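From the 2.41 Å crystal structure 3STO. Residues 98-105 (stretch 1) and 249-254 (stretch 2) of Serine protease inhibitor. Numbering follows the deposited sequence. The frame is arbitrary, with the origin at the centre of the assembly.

Stretch 1 (98-105) NSLTSEKT
Stretch 2, residues 249-254: NNTRFT

This is a polar contact built on one carboxylate, Glu 103, clasped by Asn 250 and Arg 252 from a type I turn, with a small buried apolar patch. Stretch 1 is helical at Asn 98 to Leu 100, turns through Ser 102 (phi/psi -73/-14), extends at Glu 103 (-81/125) and becomes strand at Lys 104. In stretch 2 the turn runs from Asn 250 to Phe 253, closed by Phe 253 N to Asn 250 O at 3.2 Å, with strand beginning at Phe 253 and running on through Thr 254.

Glu 103 points toward the turn with chi1 and chi2 both m, and its two oxygens take different partners. Glu 103 OE1 accepts from Asn 250 ND2 at 2.8 Å; Glu 103 OE2 forms a salt bridge with Arg 252 NH1, also 2.8 Å, near the guanidinium plane. Asn 250 (chi1 t) also gives a weak bond from ND2 to Lys 104 O, 3.4 Å.

Arg 252 is extended, chi1 to chi3 all t, which carries its guanidinium to the helix. There Arg 252 NH2 donates to Ser 99 OG at 3.1 Å, and Arg 252 NH1 bonds weakly to Ser 99 O at 3.0 Å.

More deeply buried than this network, the Phe 253 ring (chi1 m) receives Leu 100 CD2 at CE1, 4.2 Å, and Glu 103 CB at CE2, 3.8 Å, both along its edge.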

# COMPACT_ATOMS: atom_id res chain seq x y z
N ASN A 98 14.79 5.48 -0.59
CA ASN A 98 15.56 6.14 -1.64
C ASN A 98 15.15 5.74 -3.06
O ASN A 98 15.06 6.58 -3.95
CB ASN A 98 17.06 5.88 -1.48
CG ASN A 98 17.67 6.68 -0.35
OD1 ASN A 98 17.17 7.74 0.02
ND2 ASN A 98 18.77 6.16 0.21
N SER A 99 14.94 4.44 -3.25
CA SER A 99 14.56 3.89 -4.53
C SER A 99 13.23 4.46 -4.95
O SER A 99 13.11 4.95 -6.06
CB SER A 99 14.49 2.38 -4.45
OG SER A 99 14.32 1.85 -5.73
N LEU A 100 12.25 4.50 -4.05
CA LEU A 100 10.90 4.92 -4.41
C LEU A 100 10.74 6.43 -4.57
O LEU A 100 10.09 6.91 -5.53
CB LEU A 100 9.88 4.37 -3.40
CG LEU A 100 9.58 2.87 -3.44
CD1 LEU A 100 8.81 2.41 -2.19
CD2 LEU A 100 8.80 2.57 -4.70
N THR A 101 11.34 7.19 -3.66
CA THR A 101 11.16 8.65 -3.67
C THR A 101 12.05 9.32 -4.72
O THR A 101 11.91 10.49 -5.00
CB THR A 101 11.38 9.30 -2.28
OG1 THR A 101 12.76 9.17 -1.91
CG2 THR A 101 10.51 8.63 -1.21
N SER A 102 12.98 8.57 -5.29
CA SER A 102 13.78 9.11 -6.37
C SER A 102 12.98 9.24 -7.68
O SER A 102 13.42 9.92 -8.60
CB SER A 102 15.01 8.25 -6.62
OG SER A 102 14.64 7.00 -7.16
N GLU A 103 11.82 8.61 -7.76
CA GLU A 103 11.06 8.65 -9.01
C GLU A 103 10.25 9.94 -9.18
O GLU A 103 9.47 10.35 -8.31
CB GLU A 103 10.22 7.38 -9.19
CG GLU A 103 11.07 6.10 -9.15
CD GLU A 103 11.98 5.99 -10.38
OE1 GLU A 103 11.81 6.81 -11.32
OE2 GLU A 103 12.84 5.09 -10.40
N LYS A 104 10.48 10.60 -10.30
CA LYS A 104 9.91 11.91 -10.53
C LYS A 104 8.84 11.95 -11.62
O LYS A 104 8.81 11.12 -12.55
CB LYS A 104 11.00 12.93 -10.85
CG LYS A 104 11.47 13.71 -9.64
CD LYS A 104 11.97 12.79 -8.57
CE LYS A 104 12.01 13.49 -7.22
NZ LYS A 104 13.09 12.88 -6.43
N THR A 105 7.98 12.95 -11.49
CA THR A 105 6.94 13.16 -12.48
C THR A 105 6.74 14.66 -12.74
O THR A 105 6.82 15.49 -11.82
CB THR A 105 5.62 12.47 -12.02
OG1 THR A 105 4.80 12.20 -13.16
CG2 THR A 105 4.86 13.32 -11.02
N ASN A 249 3.36 7.06 -16.68
CA ASN A 249 4.20 7.87 -17.51
C ASN A 249 5.67 7.69 -17.13
O ASN A 249 6.53 7.58 -17.98
CB ASN A 249 3.80 9.33 -17.47
CG ASN A 249 4.48 10.11 -18.56
OD1 ASN A 249 4.44 9.69 -19.73
ND2 ASN A 249 5.15 11.18 -18.21
N ASN A 250 5.94 7.64 -15.83
CA ASN A 250 7.18 7.07 -15.38
C ASN A 250 7.02 5.55 -15.50
O ASN A 250 6.29 4.91 -14.72
CB ASN A 250 7.51 7.55 -13.95
CG ASN A 250 8.87 7.06 -13.48
OD1 ASN A 250 9.32 5.99 -13.91
ND2 ASN A 250 9.53 7.83 -12.61
N THR A 251 7.67 4.97 -16.49
CA THR A 251 7.32 3.61 -16.86
C THR A 251 7.91 2.51 -15.99
O THR A 251 7.76 1.31 -16.28
CB THR A 251 7.58 3.33 -18.34
OG1 THR A 251 8.99 3.29 -18.58
CG2 THR A 251 6.88 4.40 -19.20
N ARG A 252 8.59 2.90 -14.92
CA ARG A 252 8.97 1.95 -13.89
C ARG A 252 7.69 1.37 -13.20
O ARG A 252 7.66 0.23 -12.73
CB ARG A 252 9.89 2.65 -12.87
CG ARG A 252 9.82 2.02 -11.49
CD ARG A 252 10.89 2.54 -10.58
NE ARG A 252 10.94 1.77 -9.34
CZ ARG A 252 11.72 2.07 -8.31
NH1 ARG A 252 12.52 3.13 -8.37
NH2 ARG A 252 11.71 1.31 -7.22
N PHE A 253 6.65 2.17 -13.15
CA PHE A 253 5.40 1.78 -12.55
C PHE A 253 4.35 1.47 -13.63
O PHE A 253 4.26 2.16 -14.65
CB PHE A 253 4.91 2.89 -11.61
CG PHE A 253 5.91 3.22 -10.54
CD1 PHE A 253 6.17 2.30 -9.51
CD2 PHE A 253 6.62 4.43 -10.57
CE1 PHE A 253 7.12 2.59 -8.52
CE2 PHE A 253 7.53 4.71 -9.60
CZ PHE A 253 7.80 3.78 -8.58
N THR A 254 3.57 0.41 -13.39
CA THR A 254 2.50 0.02 -14.30
C THR A 254 1.26 -0.40 -13.52
O THR A 254 1.35 -0.84 -12.37
CB THR A 254 2.96 -1.08 -15.26
OG1 THR A 254 1.93 -1.33 -16.20
CG2 THR A 254 3.29 -2.37 -14.53